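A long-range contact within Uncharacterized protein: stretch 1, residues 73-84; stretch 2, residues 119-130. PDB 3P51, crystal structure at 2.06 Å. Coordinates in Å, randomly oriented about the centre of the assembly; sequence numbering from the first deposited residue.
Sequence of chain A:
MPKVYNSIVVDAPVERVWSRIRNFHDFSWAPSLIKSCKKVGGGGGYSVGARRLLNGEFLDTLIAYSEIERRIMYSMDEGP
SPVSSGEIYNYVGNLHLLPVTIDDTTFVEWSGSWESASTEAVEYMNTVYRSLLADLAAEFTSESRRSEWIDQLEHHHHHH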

# COMPACT_ATOMS: atom_id res chain seq x y z
N MSE A 73 2.54 -2.47 -13.41
CA MSE A 73 3.66 -3.22 -12.84
C MSE A 73 3.95 -4.42 -13.72
O MSE A 73 3.05 -5.07 -14.21
CB MSE A 73 3.36 -3.73 -11.44
CG MSE A 73 3.09 -2.65 -10.41
SE MSE A 73 2.80 -3.44 -8.62
CE MSE A 73 4.15 -4.82 -8.75
N TYR A 74 5.23 -4.74 -13.88
CA TYR A 74 5.60 -5.82 -14.77
C TYR A 74 6.85 -6.52 -14.29
O TYR A 74 7.68 -5.93 -13.58
CB TYR A 74 5.84 -5.27 -16.17
CG TYR A 74 6.89 -4.18 -16.20
CD1 TYR A 74 8.23 -4.47 -16.40
CD2 TYR A 74 6.53 -2.85 -15.99
CE1 TYR A 74 9.20 -3.47 -16.41
CE2 TYR A 74 7.49 -1.84 -16.00
CZ TYR A 74 8.81 -2.16 -16.21
OH TYR A 74 9.75 -1.16 -16.21
N SER A 75 7.00 -7.78 -14.69
CA SER A 75 8.25 -8.50 -14.50
C SER A 75 9.06 -8.38 -15.77
O SER A 75 8.51 -8.40 -16.87
CB SER A 75 7.98 -9.98 -14.20
OG SER A 75 7.25 -10.61 -15.24
N MSE A 76 10.37 -8.23 -15.63
CA MSE A 76 11.26 -8.37 -16.77
C MSE A 76 11.77 -9.81 -16.81
O MSE A 76 12.60 -10.21 -16.00
CB MSE A 76 12.44 -7.41 -16.67
CG MSE A 76 13.27 -7.38 -17.93
SE MSE A 76 15.12 -6.85 -17.57
CE MSE A 76 14.73 -5.00 -17.02
N ASP A 77 11.26 -10.59 -17.76
CA ASP A 77 11.57 -12.02 -17.84
C ASP A 77 12.88 -12.31 -18.58
O ASP A 77 13.56 -13.30 -18.31
CB ASP A 77 10.40 -12.76 -18.51
CG ASP A 77 9.04 -12.36 -17.93
OD1 ASP A 77 8.94 -12.11 -16.71
OD2 ASP A 77 8.06 -12.30 -18.71
N GLU A 78 13.22 -11.46 -19.55
CA GLU A 78 14.51 -11.56 -20.22
C GLU A 78 15.01 -10.16 -20.51
O GLU A 78 14.22 -9.24 -20.66
CB GLU A 78 14.41 -12.35 -21.53
CG GLU A 78 13.70 -13.69 -21.46
CD GLU A 78 14.60 -14.84 -21.05
OE1 GLU A 78 15.80 -14.62 -20.71
OE2 GLU A 78 14.09 -15.98 -21.06
N GLY A 79 16.33 -10.01 -20.59
CA GLY A 79 16.91 -8.73 -20.94
C GLY A 79 18.37 -8.89 -21.28
O GLY A 79 18.96 -9.93 -21.00
N PRO A 80 18.97 -7.85 -21.88
CA PRO A 80 20.40 -7.89 -22.20
C PRO A 80 21.22 -7.77 -20.92
O PRO A 80 20.71 -7.24 -19.93
CB PRO A 80 20.59 -6.64 -23.07
CG PRO A 80 19.54 -5.68 -22.56
CD PRO A 80 18.36 -6.54 -22.16
N SER A 81 22.45 -8.27 -20.93
CA SER A 81 23.37 -8.06 -19.81
C SER A 81 23.46 -6.54 -19.61
O SER A 81 23.48 -5.79 -20.58
CB SER A 81 24.74 -8.69 -20.12
OG SER A 81 25.55 -8.80 -18.95
N PRO A 82 23.50 -6.08 -18.34
CA PRO A 82 23.61 -6.86 -17.11
C PRO A 82 22.27 -7.21 -16.45
O PRO A 82 22.26 -7.53 -15.25
CB PRO A 82 24.38 -5.90 -16.20
CG PRO A 82 23.77 -4.57 -16.56
CD PRO A 82 23.49 -4.63 -18.05
N VAL A 83 21.16 -7.16 -17.18
CA VAL A 83 19.88 -7.59 -16.63
C VAL A 83 19.32 -8.86 -17.29
O VAL A 83 18.11 -9.02 -17.39
CB VAL A 83 18.80 -6.48 -16.67
CG1 VAL A 83 19.12 -5.38 -15.65
CG2 VAL A 83 18.69 -5.91 -18.07
N SER A 84 20.21 -9.75 -17.74
CA SER A 84 19.77 -11.02 -18.31
C SER A 84 19.29 -11.94 -17.20
O SER A 84 19.61 -11.73 -16.02
CB SER A 84 20.92 -11.69 -19.07
OG SER A 84 21.83 -12.30 -18.17
N THR A 119 25.50 -5.59 -7.70
CA THR A 119 24.75 -4.36 -7.94
C THR A 119 25.05 -3.80 -9.33
O THR A 119 24.73 -2.66 -9.63
CB THR A 119 25.10 -3.28 -6.89
OG1 THR A 119 26.48 -2.91 -7.01
CG2 THR A 119 24.83 -3.80 -5.48
N GLU A 120 25.68 -4.62 -10.17
CA GLU A 120 26.12 -4.18 -11.49
C GLU A 120 24.99 -3.56 -12.30
O GLU A 120 25.21 -2.64 -13.09
CB GLU A 120 26.73 -5.36 -12.25
CG GLU A 120 27.26 -5.00 -13.63
CD GLU A 120 27.78 -6.21 -14.40
OE1 GLU A 120 28.14 -6.06 -15.59
OE2 GLU A 120 27.83 -7.32 -13.81
N ALA A 121 23.77 -4.04 -12.10
CA ALA A 121 22.64 -3.54 -12.89
C ALA A 121 22.09 -2.20 -12.41
O ALA A 121 21.21 -1.64 -13.07
CB ALA A 121 21.52 -4.57 -12.93
N VAL A 122 22.58 -1.70 -11.28
CA VAL A 122 21.98 -0.49 -10.69
C VAL A 122 22.22 0.72 -11.58
O VAL A 122 21.28 1.42 -11.96
CB VAL A 122 22.50 -0.21 -9.26
CG1 VAL A 122 22.22 1.24 -8.85
CG2 VAL A 122 21.87 -1.17 -8.25
N GLU A 123 23.47 0.98 -11.92
CA GLU A 123 23.77 2.11 -12.78
C GLU A 123 23.02 1.96 -14.11
O GLU A 123 22.45 2.92 -14.62
CB GLU A 123 25.27 2.24 -13.05
CG GLU A 123 25.59 3.25 -14.15
CD GLU A 123 27.06 3.61 -14.25
OE1 GLU A 123 27.91 2.69 -14.21
OE2 GLU A 123 27.37 4.82 -14.37
N TYR A 124 23.02 0.74 -14.65
CA TYR A 124 22.41 0.49 -15.95
C TYR A 124 20.90 0.82 -15.99
O TYR A 124 20.42 1.47 -16.92
CB TYR A 124 22.69 -0.95 -16.43
CG TYR A 124 22.03 -1.30 -17.75
CD1 TYR A 124 22.70 -1.13 -18.95
CD2 TYR A 124 20.73 -1.81 -17.79
CE1 TYR A 124 22.10 -1.45 -20.16
CE2 TYR A 124 20.12 -2.13 -18.99
CZ TYR A 124 20.81 -1.95 -20.17
OH TYR A 124 20.20 -2.27 -21.36
N MSE A 125 20.16 0.40 -14.96
CA MSE A 125 18.72 0.68 -14.94
C MSE A 125 18.41 2.14 -14.62
O MSE A 125 17.45 2.71 -15.15
CB MSE A 125 17.98 -0.27 -14.00
CG MSE A 125 17.97 -1.73 -14.49
SE MSE A 125 17.26 -1.96 -16.33
CE MSE A 125 15.46 -1.27 -16.04
N ASN A 126 19.23 2.76 -13.77
CA ASN A 126 19.11 4.21 -13.57
C ASN A 126 19.18 4.93 -14.91
O ASN A 126 18.42 5.85 -15.18
CB ASN A 126 20.19 4.75 -12.63
CG ASN A 126 19.81 4.61 -11.17
OD1 ASN A 126 18.63 4.61 -10.82
ND2 ASN A 126 20.81 4.50 -10.30
N THR A 127 20.11 4.49 -15.76
CA THR A 127 20.30 5.11 -17.06
C THR A 127 19.09 4.88 -17.96
O THR A 127 18.61 5.81 -18.60
CB THR A 127 21.57 4.59 -17.75
OG1 THR A 127 22.71 5.14 -17.09
CG2 THR A 127 21.59 4.98 -19.22
N VAL A 128 18.60 3.65 -18.00
CA VAL A 128 17.40 3.32 -18.76
C VAL A 128 16.19 4.13 -18.29
O VAL A 128 15.56 4.84 -19.08
CB VAL A 128 17.10 1.81 -18.69
CG1 VAL A 128 15.64 1.52 -19.08
CG2 VAL A 128 18.07 1.03 -19.59
N TYR A 129 15.86 4.04 -17.00
CA TYR A 129 14.70 4.77 -16.50
C TYR A 129 14.79 6.29 -16.69
O TYR A 129 13.80 6.93 -16.98
CB TYR A 129 14.41 4.41 -15.04
CG TYR A 129 13.82 3.03 -14.92
CD1 TYR A 129 12.89 2.58 -15.85
CD2 TYR A 129 14.21 2.16 -13.92
CE1 TYR A 129 12.35 1.31 -15.77
CE2 TYR A 129 13.67 0.89 -13.82
CZ TYR A 129 12.74 0.47 -14.75
OH TYR A 129 12.19 -0.79 -14.67
N ARG A 130 15.97 6.86 -16.53
CA ARG A 130 16.11 8.30 -16.69
C ARG A 130 15.85 8.71 -18.14
O ARG A 130 15.26 9.75 -18.40
CB ARG A 130 17.49 8.77 -16.20
CG ARG A 130 17.59 8.77 -14.68
CD ARG A 130 19.01 8.75 -14.18
NE ARG A 130 19.05 8.55 -12.72
CZ ARG A 130 20.16 8.39 -12.02
NH1 ARG A 130 21.35 8.39 -12.64
NH2 ARG A 130 20.10 8.22 -10.70

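The end of a β-strand and the loop that follows it (residues 73–84) pack against one side of a helix in the second stretch, burying 415 Å² counted over both partners. The backbones come nearest where the CA atoms of Pro82 and Ala121 lie 5.5 Å apart, and the fit is centred here. Ala121 points toward the loop with nothing beyond its CB, so the surface of the second stretch is low at this point and the loop can settle close to it. Val83 fills part of the hollow, its CG1 lying 3.7 Å from Ala121 CB and 4.0 Å from the SE atom of Met125, a selenomethionine. Its other methyl, CG2, reaches the Tyr124 ring, 4.1 Å from CE2. The β-branched side chain thus spreads between Ala121, Tyr124 and Met125, and the residue is buried.

Pro82, which follows a cis peptide bond, is the main bump on the loop and has the largest area covered by the second stretch. Its ring points toward the helix and lays CD over one face of the Tyr124 ring, 3.8 Å from the ring centroid and 17° off the normal, a CH–π contact; the closest atoms, Pro82 CD and Tyr124 CG, are 3.6 Å apart. A flat aromatic face suits the compact pyrrolidine ring, which also has CG 4.3 Å from Ala121 CB. The extended side chain of Glu120, with chi1 and chi2 both t, borders this site, bringing OE1 to 3.8 Å from Pro82 CB while the residue remains exposed. Farther along the Tyr124 side chain, its OH lies 3.7 Å from Pro80 CG. The loop is braced internally by a hydrogen bond from Val83 N to Pro80 O (2.8 Å), which helps hold the two prolines and the valine in a compact turn.

Toward the strand, long side chains bridge a wider gap. Met76, also selenomethionine, points toward the helix, whereas Met125 leaves its backbone sideways and folds through three m torsions so that its end comes nearer; their CE methyls meet at 3.9 Å. Such flexible, apolar chains can adapt to the space between the two backbones. Beyond them, Tyr74 and Tyr129 also start sideways but converge at their tips, where Tyr74 OH and Tyr129 OH form a 2.9 Å hydrogen bond. Both residues are buried, and both hydroxyls have further hydrogen-bonding partners elsewhere in the structure, so this polar pair is satisfied at the end of an otherwise largely apolar contact.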